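Local coordinates for FAD linked oxidase-like protein (Myceliophthora thermophila, PDB 5L6G), which oxidises the anomeric C1 hydroxyl of xylooligosaccharides and related sugars to lactones, using a bicovalently bound FAD and passing the electrons to oxygen to give hydrogen peroxide, at residues A68-I73 against I219-R224; Q74-C79 against L108-D113; Y116-D121 against P131-G136; V188-A191 against L195-A198. One frame throughout, in Å; residues are numbered along the deposited sequence.

Interaction 1 of 4, residues A68-I73 against I219-R224; sequences ATVEHI and IVASFR. With FAD (flavin-adenine dinucleotide), chain D.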
loop_
_atom_site.group_PDB
_atom_site.type_symbol
_atom_site.label_atom_id
_atom_site.label_comp_id
_atom_site.label_asym_id
_atom_site.label_seq_id
_atom_site.Cartn_x
_atom_site.Cartn_y
_atom_site.Cartn_z
ATOM N N ALA A 68 23.797 5.085 -3.125
ATOM C CA ALA A 68 24.097 3.739 -3.647
ATOM C C ALA A 68 24.389 2.719 -2.548
ATOM O O ALA A 68 24.537 1.535 -2.833
ATOM C CB ALA A 68 25.289 3.804 -4.595
ATOM N N THR A 69 24.494 3.170 -1.304
ATOM C CA THR A 69 24.735 2.260 -0.204
ATOM C C THR A 69 24.199 2.815 1.093
ATOM O O THR A 69 23.940 4.009 1.226
ATOM C CB THR A 69 26.236 2.003 -0.016
ATOM O OG1 THR A 69 26.459 1.405 1.270
ATOM C CG2 THR A 69 27.012 3.312 -0.116
ATOM N N VAL A 70 24.058 1.923 2.059
ATOM C CA VAL A 70 23.587 2.290 3.389
ATOM C C VAL A 70 24.434 3.426 3.977
ATOM O O VAL A 70 23.881 4.292 4.627
ATOM C CB VAL A 70 23.558 1.079 4.360
ATOM C CG1 VAL A 70 24.897 0.480 4.503
ATOM C CG2 VAL A 70 23.061 1.487 5.737
ATOM N N GLU A 71 25.747 3.431 3.703
ATOM C CA GLU A 71 26.618 4.512 4.156
ATOM C C GLU A 71 26.139 5.881 3.673
ATOM O O GLU A 71 26.188 6.855 4.421
ATOM C CB GLU A 71 28.076 4.311 3.691
ATOM C CG GLU A 71 28.837 3.231 4.438
ATOM C CD GLU A 71 28.911 1.876 3.717
ATOM O OE1 GLU A 71 28.058 1.554 2.859
ATOM O OE2 GLU A 71 29.846 1.106 4.021
ATOM N N HIS A 72 25.749 5.954 2.404
ATOM C CA HIS A 72 25.212 7.181 1.851
ATOM C C HIS A 72 23.921 7.561 2.559
ATOM O O HIS A 72 23.695 8.738 2.840
ATOM C CB HIS A 72 24.957 7.056 0.357
ATOM C CG HIS A 72 26.205 6.964 -0.452
ATOM N ND1 HIS A 72 26.235 6.405 -1.705
ATOM C CD2 HIS A 72 27.473 7.333 -0.178
ATOM C CE1 HIS A 72 27.466 6.436 -2.177
ATOM N NE2 HIS A 72 28.239 6.998 -1.268
ATOM N N ILE A 73 23.090 6.559 2.866
ATOM C CA ILE A 73 21.842 6.820 3.595
ATOM C C ILE A 73 22.148 7.396 4.974
ATOM O O ILE A 73 21.537 8.389 5.396
ATOM C CB ILE A 73 20.941 5.571 3.730
ATOM C CG1 ILE A 73 20.539 5.068 2.344
ATOM C CG2 ILE A 73 19.704 5.905 4.551
ATOM C CD1 ILE A 73 19.860 3.709 2.340
ATOM N N ILE A 219 15.078 5.026 8.024
ATOM C CA ILE A 219 15.079 4.632 6.630
ATOM C C ILE A 219 15.550 3.200 6.595
ATOM O O ILE A 219 16.660 2.899 7.016
ATOM C CB ILE A 219 16.004 5.540 5.799
ATOM C CG1 ILE A 219 15.499 6.985 5.869
ATOM C CG2 ILE A 219 16.059 5.057 4.361
ATOM C CD1 ILE A 219 16.270 7.943 4.995
ATOM N N VAL A 220 14.686 2.313 6.142
ATOM C CA VAL A 220 15.071 0.920 5.931
ATOM C C VAL A 220 16.031 0.888 4.746
ATOM O O VAL A 220 15.705 1.365 3.657
ATOM C CB VAL A 220 13.846 0.045 5.661
ATOM C CG1 VAL A 220 14.273 -1.362 5.300
ATOM C CG2 VAL A 220 12.955 0.018 6.881
ATOM N N ALA A 221 17.230 0.375 4.992
ATOM C CA ALA A 221 18.288 0.330 3.992
ATOM C C ALA A 221 18.416 -1.024 3.332
ATOM O O ALA A 221 19.045 -1.134 2.286
ATOM C CB ALA A 221 19.623 0.726 4.621
ATOM N N SER A 222 17.836 -2.054 3.934
ATOM C CA SER A 222 17.805 -3.365 3.333
ATOM C C SER A 222 16.678 -4.122 3.981
ATOM O O SER A 222 16.461 -3.980 5.193
ATOM C CB SER A 222 19.119 -4.111 3.532
ATOM O OG SER A 222 19.094 -5.348 2.827
ATOM N N PHE A 223 15.933 -4.871 3.160
ATOM C CA PHE A 223 14.911 -5.806 3.618
ATOM C C PHE A 223 15.382 -7.228 3.387
ATOM O O PHE A 223 16.049 -7.499 2.401
ATOM C CB PHE A 223 13.616 -5.674 2.785
ATOM C CG PHE A 223 12.874 -4.400 2.988
ATOM C CD1 PHE A 223 13.194 -3.275 2.250
ATOM C CD2 PHE A 223 11.847 -4.310 3.915
ATOM C CE1 PHE A 223 12.501 -2.095 2.431
ATOM C CE2 PHE A 223 11.145 -3.128 4.098
ATOM C CZ PHE A 223 11.466 -2.012 3.358
ATOM N N ARG A 224 14.997 -8.143 4.276
ATOM C CA ARG A 224 15.001 -9.571 3.943
ATOM C C ARG A 224 13.581 -10.042 3.966
ATOM O O ARG A 224 12.840 -9.779 4.923
ATOM C CB ARG A 224 15.788 -10.435 4.926
ATOM C CG ARG A 224 17.191 -10.753 4.489
ATOM C CD ARG A 224 18.051 -9.537 4.616
ATOM N NE ARG A 224 17.809 -8.865 5.883
ATOM C CZ ARG A 224 18.291 -7.662 6.200
ATOM N NH1 ARG A 224 19.100 -7.012 5.352
ATOM N NH2 ARG A 224 17.994 -7.145 7.394
HETATM P PA FAD D . 6.981 6.329 -1.577
HETATM O O1A FAD D . 8.413 6.269 -2.056
HETATM O O2A FAD D . 6.189 7.531 -1.983
HETATM O O5B FAD D . 6.914 6.043 -0.033
HETATM C C5B FAD D . 5.695 5.992 0.713
HETATM C C4B FAD D . 5.982 6.227 2.179
HETATM O O4B FAD D . 6.874 5.215 2.654
HETATM C C3B FAD D . 6.669 7.558 2.439
HETATM O O3B FAD D . 6.298 8.033 3.715
HETATM C C2B FAD D . 8.131 7.195 2.454
HETATM O O2B FAD D . 8.948 8.138 3.138
HETATM C C1B FAD D . 8.087 5.830 3.102
HETATM N N9A FAD D . 9.245 5.030 2.695
HETATM C C8A FAD D . 9.644 4.715 1.466
HETATM N N7A FAD D . 10.777 3.974 1.503
HETATM C C5A FAD D . 11.065 3.823 2.796
HETATM C C6A FAD D . 12.146 3.176 3.536
HETATM N N6A FAD D . 13.080 2.529 2.814
HETATM N N1A FAD D . 12.130 3.278 4.881
HETATM C C2A FAD D . 11.175 3.916 5.564
HETATM N N3A FAD D . 10.136 4.541 4.934
HETATM C C4A FAD D . 10.063 4.512 3.575
HETATM N N1 FAD D . -1.139 -0.594 -2.413
HETATM C C2 FAD D . -1.635 -1.823 -2.063
HETATM O O2 FAD D . -1.719 -2.124 -0.840
HETATM N N3 FAD D . -1.998 -2.721 -3.012
HETATM C C4 FAD D . -1.888 -2.468 -4.339
HETATM O O4 FAD D . -2.224 -3.293 -5.235
HETATM C C4X FAD D . -1.368 -1.161 -4.793
HETATM N N5 FAD D . -1.227 -0.817 -6.106
HETATM C C5X FAD D . -0.710 0.401 -6.516
HETATM C C6 FAD D . -0.541 0.732 -7.867
HETATM C C7 FAD D . -0.029 1.990 -8.223
HETATM C C7M FAD D . 0.116 2.315 -9.689
HETATM C C8 FAD D . 0.396 2.980 -7.173
HETATM C C8M FAD D . 1.025 4.322 -7.530
HETATM C C9 FAD D . 0.232 2.621 -5.839
HETATM C C9A FAD D . -0.318 1.382 -5.465
HETATM N N10 FAD D . -0.510 1.014 -4.106
HETATM C C10 FAD D . -1.017 -0.227 -3.715
HETATM C "C1'" FAD D . -0.164 1.911 -3.010
HETATM C "C2'" FAD D . 1.227 1.691 -2.507
HETATM O "O2'" FAD D . 1.199 0.525 -1.679
HETATM C "C3'" FAD D . 1.559 2.896 -1.644
HETATM O "O3'" FAD D . 1.444 4.113 -2.391
HETATM C "C4'" FAD D . 2.990 2.737 -1.124
HETATM O "O4'" FAD D . 3.090 3.378 0.157
HETATM C "C5'" FAD D . 3.958 3.312 -2.126
HETATM O "O5'" FAD D . 5.279 2.848 -1.837
HETATM P P FAD D . 6.477 3.592 -2.545
HETATM O O1P FAD D . 7.790 3.133 -1.995
HETATM O O2P FAD D . 6.303 3.536 -4.029
HETATM O O3P FAD D . 6.132 5.119 -2.207
#
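V70 and I73, three residues apart on the first turn of helix 70-83, both rest on the methyl group of A221. V70 brings CG2 to 3.7 Å from A221 CB, and I73 brings the end of its longer branch, CD1, to 3.8 Å from the same A221 CB. The short branch of I73 goes to I219, where the two CG2 methyls of I73 and I219 meet at 3.7 Å and the side chains cross obliquely. With chi2 at 170° the long branch is extended, which carries CD1 to A221 while CG2 stays at I219. In the PCMH-type FAD-binding domain this is a helix laid on an antiparallel sheet: I219 and A221 face the helix, whereas V220 points its side chain away from the helix and offers its backbone N and O to the adenine. A221 and S222 both face D187 in a classic beta bulge.

The hydrogen bonds lie on either flank of the apolar contact. V220 N donates to FAD N1A at 3.0 Å, and FAD N6A donates to V220 O at 3.0 Å, so one residue's backbone grips the adenine edge twice. At the helix start, A68 N donates to H72 ND1 at 3.1 Å, in the plane of the imidazole ring, and T69 holds the N-cap position.

Interaction 2 of 4, residues Q74-C79 against L108-D113; sequences QAAVLC and LVVELD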
loop_
_atom_site.group_PDB
_atom_site.type_symbol
_atom_site.label_atom_id
_atom_site.label_comp_id
_atom_site.label_asym_id
_atom_site.label_seq_id
_atom_site.Cartn_x
_atom_site.Cartn_y
_atom_site.Cartn_z
ATOM N N GLN A 74 23.109 6.799 5.670
ATOM C CA GLN A 74 23.463 7.280 7.006
ATOM C C GLN A 74 23.943 8.699 6.948
ATOM O O GLN A 74 23.549 9.520 7.780
ATOM C CB GLN A 74 24.580 6.468 7.601
ATOM C CG GLN A 74 24.179 5.082 7.964
ATOM C CD GLN A 74 25.382 4.306 8.414
ATOM O OE1 GLN A 74 26.010 3.603 7.606
ATOM N NE2 GLN A 74 25.759 4.469 9.692
ATOM N N ALA A 75 24.818 8.959 5.979
ATOM C CA ALA A 75 25.425 10.263 5.839
ATOM C C ALA A 75 24.380 11.327 5.507
ATOM O O ALA A 75 24.458 12.452 6.024
ATOM C CB ALA A 75 26.512 10.239 4.780
ATOM N N ALA A 76 23.443 10.983 4.625
ATOM C CA ALA A 76 22.353 11.889 4.259
ATOM C C ALA A 76 21.503 12.211 5.475
ATOM O O ALA A 76 21.204 13.380 5.745
ATOM C CB ALA A 76 21.482 11.300 3.160
ATOM N N VAL A 77 21.133 11.182 6.222
ATOM C CA VAL A 77 20.333 11.383 7.425
ATOM C C VAL A 77 21.040 12.318 8.411
ATOM O O VAL A 77 20.436 13.269 8.935
ATOM C CB VAL A 77 20.019 10.053 8.102
ATOM C CG1 VAL A 77 19.499 10.265 9.526
ATOM C CG2 VAL A 77 19.002 9.285 7.268
ATOM N N LEU A 78 22.327 12.067 8.643
ATOM C CA LEU A 78 23.081 12.881 9.571
ATOM C C LEU A 78 23.142 14.334 9.127
ATOM O O LEU A 78 23.095 15.250 9.968
ATOM C CB LEU A 78 24.489 12.341 9.707
ATOM C CG LEU A 78 24.573 11.079 10.543
ATOM C CD1 LEU A 78 25.850 10.305 10.211
ATOM C CD2 LEU A 78 24.538 11.448 12.027
ATOM N N CYS A 79 23.236 14.532 7.813
ATOM C CA CYS A 79 23.307 15.876 7.252
ATOM C C CYS A 79 22.027 16.657 7.540
ATOM O O CYS A 79 22.081 17.807 7.976
ATOM C CB CYS A 79 23.606 15.834 5.756
ATOM S SG CYS A 79 25.379 15.821 5.452
ATOM N N LEU A 108 14.795 17.135 2.788
ATOM C CA LEU A 108 15.764 16.315 2.088
ATOM C C LEU A 108 15.053 15.051 1.668
ATOM O O LEU A 108 14.465 14.381 2.506
ATOM C CB LEU A 108 16.921 15.943 3.003
ATOM C CG LEU A 108 17.869 14.884 2.453
ATOM C CD1 LEU A 108 18.578 15.393 1.207
ATOM C CD2 LEU A 108 18.877 14.483 3.518
ATOM N N VAL A 109 15.119 14.727 0.395
ATOM C CA VAL A 109 14.567 13.494 -0.099
ATOM C C VAL A 109 15.714 12.536 -0.329
ATOM O O VAL A 109 16.659 12.851 -1.059
ATOM C CB VAL A 109 13.761 13.715 -1.388
ATOM C CG1 VAL A 109 13.368 12.372 -1.993
ATOM C CG2 VAL A 109 12.537 14.545 -1.070
ATOM N N VAL A 110 15.629 11.385 0.315
ATOM C CA VAL A 110 16.630 10.340 0.156
ATOM C C VAL A 110 16.053 9.394 -0.871
ATOM O O VAL A 110 15.249 8.519 -0.558
ATOM C CB VAL A 110 16.932 9.658 1.500
ATOM C CG1 VAL A 110 18.009 8.583 1.347
ATOM C CG2 VAL A 110 17.344 10.735 2.498
ATOM N N GLU A 111 16.417 9.651 -2.119
ATOM C CA GLU A 111 15.900 8.909 -3.246
ATOM C C GLU A 111 16.633 7.571 -3.357
ATOM O O GLU A 111 17.838 7.550 -3.583
ATOM C CB GLU A 111 16.118 9.716 -4.528
ATOM C CG GLU A 111 15.821 8.945 -5.795
ATOM C CD GLU A 111 14.354 8.621 -5.912
ATOM O OE1 GLU A 111 13.542 9.572 -5.950
ATOM O OE2 GLU A 111 13.997 7.433 -5.963
ATOM N N LEU A 112 15.883 6.478 -3.264
ATOM C CA LEU A 112 16.416 5.137 -3.086
ATOM C C LEU A 112 16.390 4.294 -4.352
ATOM O O LEU A 112 16.788 3.136 -4.320
ATOM C CB LEU A 112 15.608 4.409 -2.007
ATOM C CG LEU A 112 15.615 5.068 -0.627
ATOM C CD1 LEU A 112 14.727 4.259 0.292
ATOM C CD2 LEU A 112 17.021 5.138 -0.042
ATOM N N ASP A 113 15.973 4.892 -5.468
ATOM C CA ASP A 113 15.724 4.145 -6.699
ATOM C C ASP A 113 16.960 3.634 -7.415
ATOM O O ASP A 113 16.839 2.804 -8.302
ATOM C CB ASP A 113 14.846 4.955 -7.676
ATOM C CG ASP A 113 15.593 6.090 -8.358
ATOM O OD1 ASP A 113 16.630 6.547 -7.864
ATOM O OD2 ASP A 113 15.122 6.554 -9.416
#
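L108 leans from strand 108-111 onto helix 70-83 and touches A76. Its CB leaves the strand toward the helix but stops short of any atom of residues 74-79. CG continues the same course, placed opposite the backbone N by chi1 of 170°, and also stays clear of the helix segment. The branch then divides. CD2 does the touching: it sits 3.4 Å from A76 O and 4.0 Å from A76 C, with the A76 methyl CB at 4.1 Å, and so covers both the carbonyl and the side chain of one residue. CD1 takes no part in this contact.

Two residues along the strand, on the same side, V110 adds CG2 at 4.2 Å from A76 CB. A76 thus fits beneath two branched side chains of an inner strand of the four-stranded mixed sheet, lying between strands 63-65 and 87-90. L31 of helix 26-33 touches both A76 and L108, and that helix is tied to helix 70-83 by the C30-C79 disulfide. At the far end of the strand segment E111 forms a salt bridge with K90, and its OE2 also accepts a long, bent bond from D113 N at 3.3 Å.

With no hydrogen bond between the two segments, the contact rests on apolar packing and a methyl against a carbonyl, which probably sets spacing more than direction.

Interaction 3 of 4, residues Y116-D121 against P131-G136; sequences YNVTLD and PGARLG. With NAG (2-acetamido-2-deoxy-beta-D-glucopyranose), chain B.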
loop_
_atom_site.group_PDB
_atom_site.type_symbol
_atom_site.label_atom_id
_atom_site.label_comp_id
_atom_site.label_asym_id
_atom_site.label_seq_id
_atom_site.Cartn_x
_atom_site.Cartn_y
_atom_site.Cartn_z
ATOM N N TYR A 116 18.186 -1.100 -6.006
ATOM C CA TYR A 116 17.067 -1.972 -6.349
ATOM C C TYR A 116 17.465 -3.432 -6.493
ATOM O O TYR A 116 16.717 -4.217 -7.066
ATOM C CB TYR A 116 16.411 -1.497 -7.643
ATOM C CG TYR A 116 17.353 -1.418 -8.830
ATOM C CD1 TYR A 116 17.723 -2.569 -9.546
ATOM C CD2 TYR A 116 17.870 -0.199 -9.248
ATOM C CE1 TYR A 116 18.589 -2.498 -10.625
ATOM C CE2 TYR A 116 18.741 -0.112 -10.326
ATOM C CZ TYR A 116 19.092 -1.266 -11.016
ATOM O OH TYR A 116 19.944 -1.181 -12.095
ATOM N N ASN A 117 18.629 -3.810 -5.983
ATOM C CA ASN A 117 19.066 -5.185 -6.133
ATOM C C ASN A 117 18.264 -6.162 -5.305
ATOM O O ASN A 117 17.871 -5.872 -4.179
ATOM C CB ASN A 117 20.543 -5.342 -5.796
ATOM C CG ASN A 117 21.443 -4.887 -6.916
ATOM O OD1 ASN A 117 20.995 -4.577 -8.025
ATOM N ND2 ASN A 117 22.721 -4.851 -6.635
ATOM N N VAL A 118 18.044 -7.328 -5.897
ATOM C CA VAL A 118 17.302 -8.409 -5.279
ATOM C C VAL A 118 18.198 -9.645 -5.371
ATOM O O VAL A 118 18.616 -10.028 -6.463
ATOM C CB VAL A 118 15.956 -8.642 -6.006
ATOM C CG1 VAL A 118 15.246 -9.867 -5.455
ATOM C CG2 VAL A 118 15.049 -7.414 -5.869
ATOM N N THR A 119 18.519 -10.221 -4.219
ATOM C CA THR A 119 19.335 -11.434 -4.119
ATOM C C THR A 119 18.453 -12.487 -3.496
ATOM O O THR A 119 17.806 -12.227 -2.494
ATOM C CB THR A 119 20.555 -11.231 -3.195
ATOM O OG1 THR A 119 21.400 -10.231 -3.742
ATOM C CG2 THR A 119 21.345 -12.503 -3.046
ATOM N N LEU A 120 18.431 -13.675 -4.086
ATOM C CA LEU A 120 17.671 -14.774 -3.532
ATOM C C LEU A 120 18.628 -15.875 -3.136
ATOM O O LEU A 120 19.415 -16.338 -3.949
ATOM C CB LEU A 120 16.653 -15.265 -4.559
ATOM C CG LEU A 120 15.747 -16.433 -4.165
ATOM C CD1 LEU A 120 14.948 -16.123 -2.911
ATOM C CD2 LEU A 120 14.838 -16.758 -5.337
ATOM N N ASP A 121 18.579 -16.265 -1.868
ATOM C CA ASP A 121 19.364 -17.387 -1.378
ATOM C C ASP A 121 18.730 -18.692 -1.875
ATOM O O ASP A 121 17.550 -18.951 -1.605
ATOM C CB ASP A 121 19.406 -17.352 0.149
ATOM C CG ASP A 121 20.433 -18.318 0.737
ATOM O OD1 ASP A 121 20.248 -19.540 0.626
ATOM O OD2 ASP A 121 21.427 -17.843 1.304
ATOM N N PRO A 131 16.028 -1.206 -0.866
ATOM C CA PRO A 131 14.792 -0.545 -0.521
ATOM C C PRO A 131 14.149 0.253 -1.642
ATOM O O PRO A 131 13.025 0.686 -1.484
ATOM C CB PRO A 131 15.222 0.388 0.613
ATOM C CG PRO A 131 16.616 0.729 0.281
ATOM C CD PRO A 131 17.185 -0.573 -0.226
ATOM N N GLY A 132 14.874 0.499 -2.725
ATOM C CA GLY A 132 14.296 1.110 -3.921
ATOM C C GLY A 132 13.807 0.129 -4.954
ATOM O O GLY A 132 13.438 0.554 -6.054
ATOM N N ALA A 133 13.823 -1.170 -4.648
ATOM C CA ALA A 133 13.310 -2.174 -5.584
ATOM C C ALA A 133 11.785 -2.026 -5.707
ATOM O O ALA A 133 11.071 -1.885 -4.709
ATOM C CB ALA A 133 13.687 -3.601 -5.155
ATOM N N ARG A 134 11.305 -2.076 -6.943
ATOM C CA ARG A 134 9.897 -1.989 -7.218
ATOM C C ARG A 134 9.346 -3.386 -7.379
ATOM O O ARG A 134 10.106 -4.340 -7.649
ATOM C CB ARG A 134 9.655 -1.144 -8.457
ATOM C CG ARG A 134 10.151 0.283 -8.311
ATOM C CD ARG A 134 10.150 0.975 -9.648
ATOM N NE ARG A 134 10.804 2.270 -9.605
ATOM C CZ ARG A 134 10.212 3.428 -9.302
ATOM N NH1 ARG A 134 8.916 3.490 -9.027
ATOM N NH2 ARG A 134 10.929 4.541 -9.308
ATOM N N LEU A 135 8.029 -3.502 -7.185
ATOM C CA LEU A 135 7.394 -4.798 -7.040
ATOM C C LEU A 135 7.580 -5.669 -8.269
ATOM O O LEU A 135 7.769 -6.859 -8.126
ATOM C CB LEU A 135 5.912 -4.643 -6.719
ATOM C CG LEU A 135 5.574 -3.868 -5.440
ATOM C CD1 LEU A 135 4.063 -3.881 -5.214
ATOM C CD2 LEU A 135 6.319 -4.456 -4.239
ATOM N N GLY A 136 7.497 -5.079 -9.468
ATOM C CA GLY A 136 7.642 -5.836 -10.700
ATOM C C GLY A 136 9.018 -6.460 -10.850
ATOM O O GLY A 136 9.164 -7.595 -11.296
HETATM C C1 NAG B . 23.638 -4.463 -7.667
HETATM C C2 NAG B . 24.654 -3.424 -7.254
HETATM C C3 NAG B . 25.727 -3.182 -8.308
HETATM C C4 NAG B . 26.251 -4.484 -8.893
HETATM C C5 NAG B . 25.116 -5.411 -9.304
HETATM C C6 NAG B . 25.693 -6.789 -9.644
HETATM C C7 NAG B . 23.713 -1.724 -5.755
HETATM C C8 NAG B . 22.981 -0.423 -5.656
HETATM N N2 NAG B . 23.944 -2.187 -6.977
HETATM O O3 NAG B . 26.760 -2.485 -7.654
HETATM O O4 NAG B . 27.003 -4.240 -10.070
HETATM O O5 NAG B . 24.197 -5.604 -8.260
HETATM O O6 NAG B . 24.661 -7.748 -9.711
HETATM O O7 NAG B . 24.071 -2.273 -4.717
#
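Y116 and A133 meet where their backbones come closest, with CA atoms 3.8 Å apart. The methyl CB of A133 lies 3.6 Å from Y116 O, and in return Y116 CB comes to 3.8 Å from A133 CA and 3.9 Å from G132 O. Y116 touches through CB rather than its ring: chi1 of 57° sets CG between the backbone N and carbonyl carbon, and the ring leads away from residues 131-136; Y116 also touches T332. V118 supplies the remaining touch, its CG2 methyl 4.1 Å from A133 CB.

The next shell holds these groups in place. V118 also packs on H137, V141 and L142, and A133 on I138, all of helix 135-146, so the two side chains share one helix surface. Backbone bonds link G132 with M115, A133 with V160 and N117 with Q130, the last reinforced by N117 N to Q130 OE1. R134, at the N-cap position of the helix, bonds through NH1 to G92 O and G157 O and makes a cation-pi contact with Y336. P131 touches FAD. Strands 118-120 and 127-129 form an antiparallel hairpin, and residues 131-136 lead from it into the helix.

N117 points its CB away from the contact and carries the N-linked glycan, with ND2 joined to NAG C1 at 1.4 Å. Between the segments the contact is made of methyl, methylene and backbone atoms without a hydrogen bond, so any directional hold probably comes from the surrounding backbone bonds, while the sugar stays outside the joint.

Interaction 4 of 4, residues V188-A191 against L195-A198; sequences VVLA and LVTA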
loop_
_atom_site.group_PDB
_atom_site.type_symbol
_atom_site.label_atom_id
_atom_site.label_comp_id
_atom_site.label_asym_id
_atom_site.label_seq_id
_atom_site.Cartn_x
_atom_site.Cartn_y
_atom_site.Cartn_z
ATOM N N VAL A 188 18.086 -0.766 9.350
ATOM C CA VAL A 188 17.484 0.536 9.445
ATOM C C VAL A 188 18.500 1.578 9.854
ATOM O O VAL A 188 19.310 1.339 10.753
ATOM C CB VAL A 188 16.339 0.540 10.495
ATOM C CG1 VAL A 188 15.526 1.828 10.402
ATOM C CG2 VAL A 188 15.462 -0.698 10.318
ATOM N N VAL A 189 18.447 2.717 9.180
ATOM C CA VAL A 189 19.215 3.903 9.557
ATOM C C VAL A 189 18.307 4.774 10.405
ATOM O O VAL A 189 17.278 5.257 9.926
ATOM C CB VAL A 189 19.651 4.704 8.317
ATOM C CG1 VAL A 189 20.439 5.952 8.710
ATOM C CG2 VAL A 189 20.480 3.803 7.411
ATOM N N LEU A 190 18.678 4.970 11.657
ATOM C CA LEU A 190 17.894 5.795 12.573
ATOM C C LEU A 190 18.183 7.284 12.394
ATOM O O LEU A 190 19.122 7.663 11.709
ATOM C CB LEU A 190 18.177 5.376 14.015
ATOM C CG LEU A 190 17.925 3.908 14.336
ATOM C CD1 LEU A 190 18.275 3.623 15.795
ATOM C CD2 LEU A 190 16.499 3.520 14.067
ATOM N N ALA A 191 17.368 8.112 13.052
ATOM C CA ALA A 191 17.426 9.549 12.906
ATOM C C ALA A 191 18.792 10.130 13.227
ATOM O O ALA A 191 19.165 11.143 12.650
ATOM C CB ALA A 191 16.357 10.213 13.773
ATOM N N LEU A 195 22.878 2.494 12.895
ATOM C CA LEU A 195 22.358 1.346 12.175
ATOM C C LEU A 195 21.827 0.326 13.137
ATOM O O LEU A 195 22.428 0.063 14.184
ATOM C CB LEU A 195 23.449 0.663 11.380
ATOM C CG LEU A 195 24.168 1.584 10.420
ATOM C CD1 LEU A 195 25.320 0.866 9.752
ATOM C CD2 LEU A 195 23.155 2.117 9.410
ATOM N N VAL A 196 20.714 -0.286 12.775
ATOM C CA VAL A 196 20.177 -1.358 13.590
ATOM C C VAL A 196 19.585 -2.345 12.635
ATOM O O VAL A 196 19.207 -1.973 11.537
ATOM C CB VAL A 196 19.087 -0.888 14.581
ATOM C CG1 VAL A 196 19.683 -0.066 15.727
ATOM C CG2 VAL A 196 18.008 -0.115 13.876
ATOM N N THR A 197 19.548 -3.599 13.048
ATOM C CA THR A 197 18.816 -4.616 12.338
ATOM C C THR A 197 17.635 -4.945 13.228
ATOM O O THR A 197 17.796 -5.164 14.442
ATOM C CB THR A 197 19.666 -5.867 12.071
ATOM O OG1 THR A 197 20.741 -5.526 11.188
ATOM C CG2 THR A 197 18.822 -6.996 11.460
ATOM N N ALA A 198 16.461 -4.988 12.619
ATOM C CA ALA A 198 15.221 -5.293 13.317
ATOM C C ALA A 198 14.683 -6.629 12.823
ATOM O O ALA A 198 14.676 -6.908 11.630
ATOM C CB ALA A 198 14.211 -4.187 13.108
#
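The peptide carbonyl of V188 is approached from V196 and L195 across the hairpin. In its plane, V196 N donates to V188 O at 2.9 Å. The CG2 methyl of V196 sits to one side of the carbonyl plane, tilted above it, 3.7 Å from V188 O. L195 CA, displaced a little toward the other face, makes a CA-H...O contact with V188 O at 3.4 Å. The return bond, V188 N to V196 O, is short at 2.7 Å, and its donor lies almost in line with the C=O bond, at a C=O...N angle of 169°.

These two bonds make V188 and V196 a hydrogen-bonded antiparallel pair, followed toward the turn by the non-hydrogen-bonded pair V189 and L195; together they close the beta hairpin of strands 183-189 and 195-199. V189 and L195 lie side by side and point the same way, CG2 of V189 meeting CD2 of L195 at 3.7 Å, on the sheet face covered by helix 70-83, through V70, I73 and Q74.

On the face of V188 and V196, V188 CB and V196 CG2 touch at 3.8 Å. L190 crosses V196 at about a right angle, its CD2 resting 3.9 Å from V196 CG2, its CD1 equally near V196 CG1. L206 and L210 of helix 204-213 cover this side, and L190 also touches the sugar of a glycan.

How the interactions relate
All four contacts fall within the PCMH-type FAD-binding domain. Interaction 1 spans the longest loop, and the other three are nested inside it, in series along the chain: interaction 2, then 3, then 4. Helix 70-83 serves interactions 1 and 2, whose centres are 10 Å apart; I219 CD1 packs on both V77 and V110 between them. Strands 219-229 and 183-189 are neighbours in the antiparallel sheet, which brings the centres of interactions 1 and 4 to 9 Å. Interaction 3 reaches the same sheet, P131 packing against V220 and A221, but does not touch interaction 4, whose centre is 19 Å from its own. The helix thus bridges two sheets, with V220, L112 and P131 bordering FAD.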